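Local coordinates for putative glucoamylase (Bacteroides uniformis, PDB 4GL3), which is a putative glucoamylase, probably a glycoside hydrolase that cleaves glucose-containing polysaccharides or oligosaccharides, at residues 259-271 / 409-421. Numbering follows the deposited sequence.
Sequences LDPRGLKDRYADY and GLRRLGFTSPYLN
Lys265 and Thr416 pair through their backbones as a single antiparallel, hydrogen-bonded bridge. Thr416 N gives its hydrogen to Lys265 O at 2.9 Å, and Lys265 N returns one to Thr416 O at 3.1 Å. Beyond this pair, Ser417 CA directs its hydrogen at Gly263 O, 3.5 Å away. Waters sew the same seam: one joins Gly263 O to Thr416 OG1, another the carbonyls of Asp260 and Arg262 to Ser417 OG, and a third Arg267 N to Leu413 O, just before Gly414, the positive-phi residue of the Schellman motif ending helix 404-412.

Next to the bridge, the Phe415 ring is held on both faces. Asp266 CB sits over its centre in a CH-pi contact, 3.8 Å from the centroid, while Leu410 CD2 covers the opposite face nearer the rim. Leu264 CD1 touches Phe415 CD2 at 3.6 Å, and Tyr271 meets the ring obliquely. With chi1 at 66°, Asp266 CG sits between the backbone N and carbonyl carbon; OD1 takes the N-H groups of Tyr268 and Ala269, while OD2 accepts hydrogen bonds from the hydroxyls of Tyr271 and Tyr216.

At the other end, Tyr419 OH donates to the anti lone pair of Asp260 OD2 at 2.7 Å, ring and carboxylate planes 62° apart. Arg262 grips that carboxylate side-on, NE on OD1 and NH2 on OD2, and its backbone N also reaches OD1.

Four donors, from Arg262 and Tyr419, fix the Asp260 carboxylate in position and rotation; it and the sandwiched Phe415 fasten the C-terminal tail to the loop leading into helix 271-288.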
loop_
_atom_site.group_PDB
_atom_site.type_symbol
_atom_site.label_atom_id
_atom_site.label_comp_id
_atom_site.label_asym_id
_atom_site.label_seq_id
_atom_site.Cartn_x
_atom_site.Cartn_y
_atom_site.Cartn_z
ATOM N N LEU A 259 -5.493 -1.017 8.051
ATOM C CA LEU A 259 -5.711 -0.072 9.135
ATOM C C LEU A 259 -6.757 0.969 8.668
ATOM O O LEU A 259 -6.512 1.763 7.744
ATOM C CB LEU A 259 -4.372 0.571 9.496
ATOM C CG LEU A 259 -4.235 1.476 10.681
ATOM C CD1 LEU A 259 -4.530 0.704 11.953
ATOM C CD2 LEU A 259 -2.801 2.028 10.739
ATOM N N ASP A 260 -7.936 0.914 9.274
ATOM C CA ASP A 260 -9.019 1.823 8.967
ATOM C C ASP A 260 -8.789 3.163 9.684
ATOM O O ASP A 260 -8.887 3.239 10.910
ATOM C CB ASP A 260 -10.357 1.184 9.424
ATOM C CG ASP A 260 -11.603 1.924 8.932
ATOM O OD1 ASP A 260 -11.524 3.074 8.455
ATOM O OD2 ASP A 260 -12.698 1.323 9.055
ATOM N N PRO A 261 -8.561 4.249 8.922
ATOM C CA PRO A 261 -8.370 5.569 9.546
ATOM C C PRO A 261 -9.621 6.267 10.021
ATOM O O PRO A 261 -9.494 7.286 10.735
ATOM C CB PRO A 261 -7.719 6.394 8.434
ATOM C CG PRO A 261 -8.293 5.826 7.197
ATOM C CD PRO A 261 -8.547 4.342 7.455
ATOM N N ARG A 262 -10.809 5.738 9.692
ATOM C CA ARG A 262 -12.051 6.370 10.109
ATOM C C ARG A 262 -12.272 6.223 11.632
ATOM O O ARG A 262 -12.304 5.112 12.170
ATOM C CB ARG A 262 -13.228 5.783 9.315
ATOM C CG ARG A 262 -13.084 5.991 7.798
ATOM C CD ARG A 262 -14.189 5.290 7.015
ATOM N NE ARG A 262 -14.147 3.868 7.355
ATOM C CZ ARG A 262 -15.159 3.020 7.217
ATOM N NH1 ARG A 262 -16.310 3.407 6.699
ATOM N NH2 ARG A 262 -15.014 1.758 7.571
ATOM N N GLY A 263 -12.373 7.351 12.322
ATOM C CA GLY A 263 -12.480 7.394 13.781
ATOM C C GLY A 263 -11.178 6.998 14.478
ATOM O O GLY A 263 -11.161 6.846 15.699
ATOM N N LEU A 264 -10.091 6.834 13.722
ATOM C CA LEU A 264 -8.784 6.491 14.308
ATOM C C LEU A 264 -8.054 7.726 14.818
ATOM O O LEU A 264 -7.878 8.679 14.080
ATOM C CB LEU A 264 -7.931 5.758 13.279
ATOM C CG LEU A 264 -6.642 5.083 13.802
ATOM C CD1 LEU A 264 -6.996 3.883 14.674
ATOM C CD2 LEU A 264 -5.760 4.717 12.588
ATOM N N LYS A 265 -7.641 7.703 16.093
ATOM C CA LYS A 265 -7.021 8.855 16.749
ATOM C C LYS A 265 -5.918 8.390 17.694
ATOM O O LYS A 265 -6.119 7.435 18.433
ATOM C CB LYS A 265 -8.035 9.632 17.595
ATOM C CG LYS A 265 -9.233 10.241 16.847
ATOM C CD LYS A 265 -9.996 11.184 17.798
ATOM C CE LYS A 265 -11.056 12.057 17.138
ATOM N NZ LYS A 265 -12.101 11.226 16.493
ATOM N N ASP A 266 -4.770 9.067 17.697
ATOM C CA ASP A 266 -3.763 8.861 18.759
ATOM C C ASP A 266 -3.507 10.235 19.337
ATOM O O ASP A 266 -4.283 11.169 19.057
ATOM C CB ASP A 266 -2.510 8.137 18.258
ATOM C CG ASP A 266 -1.706 8.942 17.251
ATOM O OD1 ASP A 266 -2.064 10.114 16.978
ATOM O OD2 ASP A 266 -0.751 8.366 16.686
ATOM N N ARG A 267 -2.467 10.394 20.151
ATOM C CA ARG A 267 -2.247 11.696 20.788
ATOM C C ARG A 267 -1.769 12.748 19.788
ATOM O O ARG A 267 -1.709 13.850 20.140
ATOM C CB ARG A 267 -1.270 11.599 21.980
ATOM C CG ARG A 267 0.183 11.337 21.614
ATOM C CD ARG A 267 1.123 11.465 22.827
ATOM N NE ARG A 267 1.112 10.247 23.640
ATOM C CZ ARG A 267 2.114 9.821 24.433
ATOM N NH1 ARG A 267 3.265 10.490 24.550
ATOM N NH2 ARG A 267 1.980 8.685 25.121
ATOM N N TYR A 268 -1.389 12.377 18.576
ATOM C CA TYR A 268 -0.855 13.301 17.594
ATOM C C TYR A 268 -1.892 13.713 16.557
ATOM O O TYR A 268 -1.859 14.829 16.125
ATOM C CB TYR A 268 0.345 12.674 16.857
ATOM C CG TYR A 268 1.386 12.157 17.837
ATOM C CD1 TYR A 268 2.091 13.031 18.646
ATOM C CD2 TYR A 268 1.614 10.810 17.992
ATOM C CE1 TYR A 268 3.003 12.567 19.589
ATOM C CE2 TYR A 268 2.531 10.346 18.916
ATOM C CZ TYR A 268 3.190 11.223 19.729
ATOM O OH TYR A 268 4.087 10.752 20.646
ATOM N N ALA A 269 -2.776 12.829 16.119
ATOM C CA ALA A 269 -3.704 13.216 15.061
ATOM C C ALA A 269 -5.017 12.435 15.047
ATOM O O ALA A 269 -5.140 11.324 15.622
ATOM C CB ALA A 269 -3.049 13.092 13.692
ATOM N N ASP A 270 -5.983 13.051 14.370
ATOM C CA ASP A 270 -7.201 12.382 13.899
ATOM C C ASP A 270 -6.899 11.934 12.483
ATOM O O ASP A 270 -6.760 12.756 11.569
ATOM C CB ASP A 270 -8.364 13.364 13.955
ATOM C CG ASP A 270 -9.637 12.840 13.315
ATOM O OD1 ASP A 270 -9.619 11.893 12.520
ATOM O OD2 ASP A 270 -10.674 13.425 13.603
ATOM N N TYR A 271 -6.763 10.629 12.305
ATOM C CA TYR A 271 -6.247 10.108 11.043
ATOM C C TYR A 271 -7.240 10.218 9.912
ATOM O O TYR A 271 -6.841 10.322 8.755
ATOM C CB TYR A 271 -5.678 8.703 11.191
ATOM C CG TYR A 271 -4.374 8.793 11.955
ATOM C CD1 TYR A 271 -3.203 9.170 11.318
ATOM C CD2 TYR A 271 -4.332 8.614 13.340
ATOM C CE1 TYR A 271 -2.013 9.341 12.025
ATOM C CE2 TYR A 271 -3.141 8.762 14.048
ATOM C CZ TYR A 271 -1.988 9.139 13.384
ATOM O OH TYR A 271 -0.812 9.318 14.095
ATOM N N GLY A 409 -1.964 -3.981 19.876
ATOM C CA GLY A 409 -0.972 -3.002 19.465
ATOM C C GLY A 409 -1.470 -1.555 19.456
ATOM O O GLY A 409 -0.798 -0.638 19.986
ATOM N N LEU A 410 -2.637 -1.347 18.874
ATOM C CA LEU A 410 -3.213 -0.001 18.803
ATOM C C LEU A 410 -3.463 0.523 20.198
ATOM O O LEU A 410 -3.191 1.682 20.458
ATOM C CB LEU A 410 -4.494 -0.005 17.991
ATOM C CG LEU A 410 -4.372 -0.203 16.483
ATOM C CD1 LEU A 410 -5.763 -0.418 15.853
ATOM C CD2 LEU A 410 -3.666 0.984 15.829
ATOM N N ARG A 411 -3.984 -0.306 21.105
ATOM C CA ARG A 411 -4.187 0.133 22.482
ATOM C C ARG A 411 -2.874 0.499 23.165
ATOM O O ARG A 411 -2.802 1.511 23.831
ATOM C CB ARG A 411 -4.899 -0.921 23.331
ATOM C CG ARG A 411 -6.382 -0.967 23.105
ATOM C CD ARG A 411 -7.102 -1.531 24.316
ATOM N NE ARG A 411 -8.350 -2.138 23.899
ATOM C CZ ARG A 411 -9.501 -1.493 23.838
ATOM N NH1 ARG A 411 -9.578 -0.212 24.191
ATOM N NH2 ARG A 411 -10.581 -2.139 23.426
ATOM N N ARG A 412 -1.828 -0.321 22.990
ATOM C CA ARG A 412 -0.516 -0.035 23.593
ATOM C C ARG A 412 -0.020 1.350 23.173
ATOM O O ARG A 412 0.559 2.050 23.981
ATOM C CB ARG A 412 0.556 -1.087 23.184
ATOM C CG ARG A 412 0.370 -2.418 23.837
ATOM C CD ARG A 412 1.513 -3.354 23.506
ATOM N NE ARG A 412 2.741 -2.930 24.172
ATOM C CZ ARG A 412 3.918 -2.775 23.589
ATOM N NH1 ARG A 412 4.098 -3.036 22.310
ATOM N NH2 ARG A 412 4.939 -2.344 24.300
ATOM N N LEU A 413 -0.256 1.733 21.912
ATOM C CA LEU A 413 0.217 2.983 21.393
ATOM C C LEU A 413 -0.718 4.153 21.699
ATOM O O LEU A 413 -0.419 5.254 21.319
ATOM C CB LEU A 413 0.502 2.889 19.897
ATOM C CG LEU A 413 1.621 1.943 19.498
ATOM C CD1 LEU A 413 1.831 1.982 17.993
ATOM C CD2 LEU A 413 2.890 2.230 20.299
ATOM N N GLY A 414 -1.816 3.920 22.422
ATOM C CA GLY A 414 -2.682 4.984 22.854
ATOM C C GLY A 414 -3.780 5.326 21.870
ATOM O O GLY A 414 -4.401 6.360 21.995
ATOM N N PHE A 415 -4.068 4.474 20.907
ATOM C CA PHE A 415 -5.119 4.825 19.922
ATOM C C PHE A 415 -6.513 4.618 20.485
ATOM O O PHE A 415 -6.696 3.764 21.336
ATOM C CB PHE A 415 -5.052 3.970 18.684
ATOM C CG PHE A 415 -3.974 4.348 17.735
ATOM C CD1 PHE A 415 -2.667 3.938 17.955
ATOM C CD2 PHE A 415 -4.253 5.122 16.640
ATOM C CE1 PHE A 415 -1.668 4.262 17.050
ATOM C CE2 PHE A 415 -3.273 5.473 15.757
ATOM C CZ PHE A 415 -1.967 5.027 15.956
ATOM N N THR A 416 -7.475 5.420 20.008
ATOM C CA THR A 416 -8.910 5.125 20.136
ATOM C C THR A 416 -9.453 4.898 18.699
ATOM O O THR A 416 -8.885 5.392 17.690
ATOM C CB THR A 416 -9.687 6.263 20.809
ATOM O OG1 THR A 416 -9.422 7.453 20.072
ATOM C CG2 THR A 416 -9.272 6.474 22.305
ATOM N N SER A 417 -10.511 4.099 18.600
ATOM C CA SER A 417 -11.110 3.727 17.293
ATOM C C SER A 417 -12.496 3.129 17.583
ATOM O O SER A 417 -12.704 2.543 18.649
ATOM C CB SER A 417 -10.218 2.693 16.576
ATOM O OG SER A 417 -10.849 2.120 15.431
ATOM N N PRO A 418 -13.439 3.255 16.648
ATOM C CA PRO A 418 -14.702 2.543 16.860
ATOM C C PRO A 418 -14.539 1.021 16.930
ATOM O O PRO A 418 -15.414 0.354 17.449
ATOM C CB PRO A 418 -15.559 2.926 15.652
ATOM C CG PRO A 418 -14.647 3.548 14.660
ATOM C CD PRO A 418 -13.420 4.028 15.394
ATOM N N TYR A 419 -13.429 0.478 16.440
ATOM C CA TYR A 419 -13.164 -0.971 16.541
ATOM C C TYR A 419 -12.691 -1.412 17.927
ATOM O O TYR A 419 -12.678 -2.606 18.214
ATOM C CB TYR A 419 -12.091 -1.387 15.546
ATOM C CG TYR A 419 -12.492 -1.299 14.104
ATOM C CD1 TYR A 419 -12.300 -0.123 13.390
ATOM C CD2 TYR A 419 -13.067 -2.402 13.439
ATOM C CE1 TYR A 419 -12.653 -0.036 12.057
ATOM C CE2 TYR A 419 -13.420 -2.326 12.097
ATOM C CZ TYR A 419 -13.197 -1.142 11.414
ATOM O OH TYR A 419 -13.500 -1.018 10.090
ATOM N N LEU A 420 -12.288 -0.459 18.765
ATOM C CA LEU A 420 -11.716 -0.746 20.070
ATOM C C LEU A 420 -12.744 -0.425 21.182
ATOM O O LEU A 420 -13.034 0.747 21.441
ATOM C CB LEU A 420 -10.416 0.042 20.255
ATOM C CG LEU A 420 -9.281 -0.178 19.243
ATOM C CD1 LEU A 420 -8.161 0.816 19.494
ATOM C CD2 LEU A 420 -8.763 -1.601 19.284
ATOM N N ASN A 421 -13.317 -1.502 21.747
ATOM C CA ASN A 421 -14.157 -1.596 23.004
ATOM C C ASN A 421 -15.477 -2.313 22.772
ATOM O O ASN A 421 -16.211 -1.951 21.865
ATOM C CB ASN A 421 -14.412 -0.265 23.743
ATOM C CG ASN A 421 -13.359 0.022 24.808
ATOM O OD1 ASN A 421 -12.163 -0.111 24.559
ATOM N ND2 ASN A 421 -13.800 0.397 26.002
HETATM O O HOH W 1 -10.741 3.072 13.040
HETATM O O HOH W 2 -11.440 7.558 18.390
HETATM O O HOH W 3 -0.970 8.073 21.265
#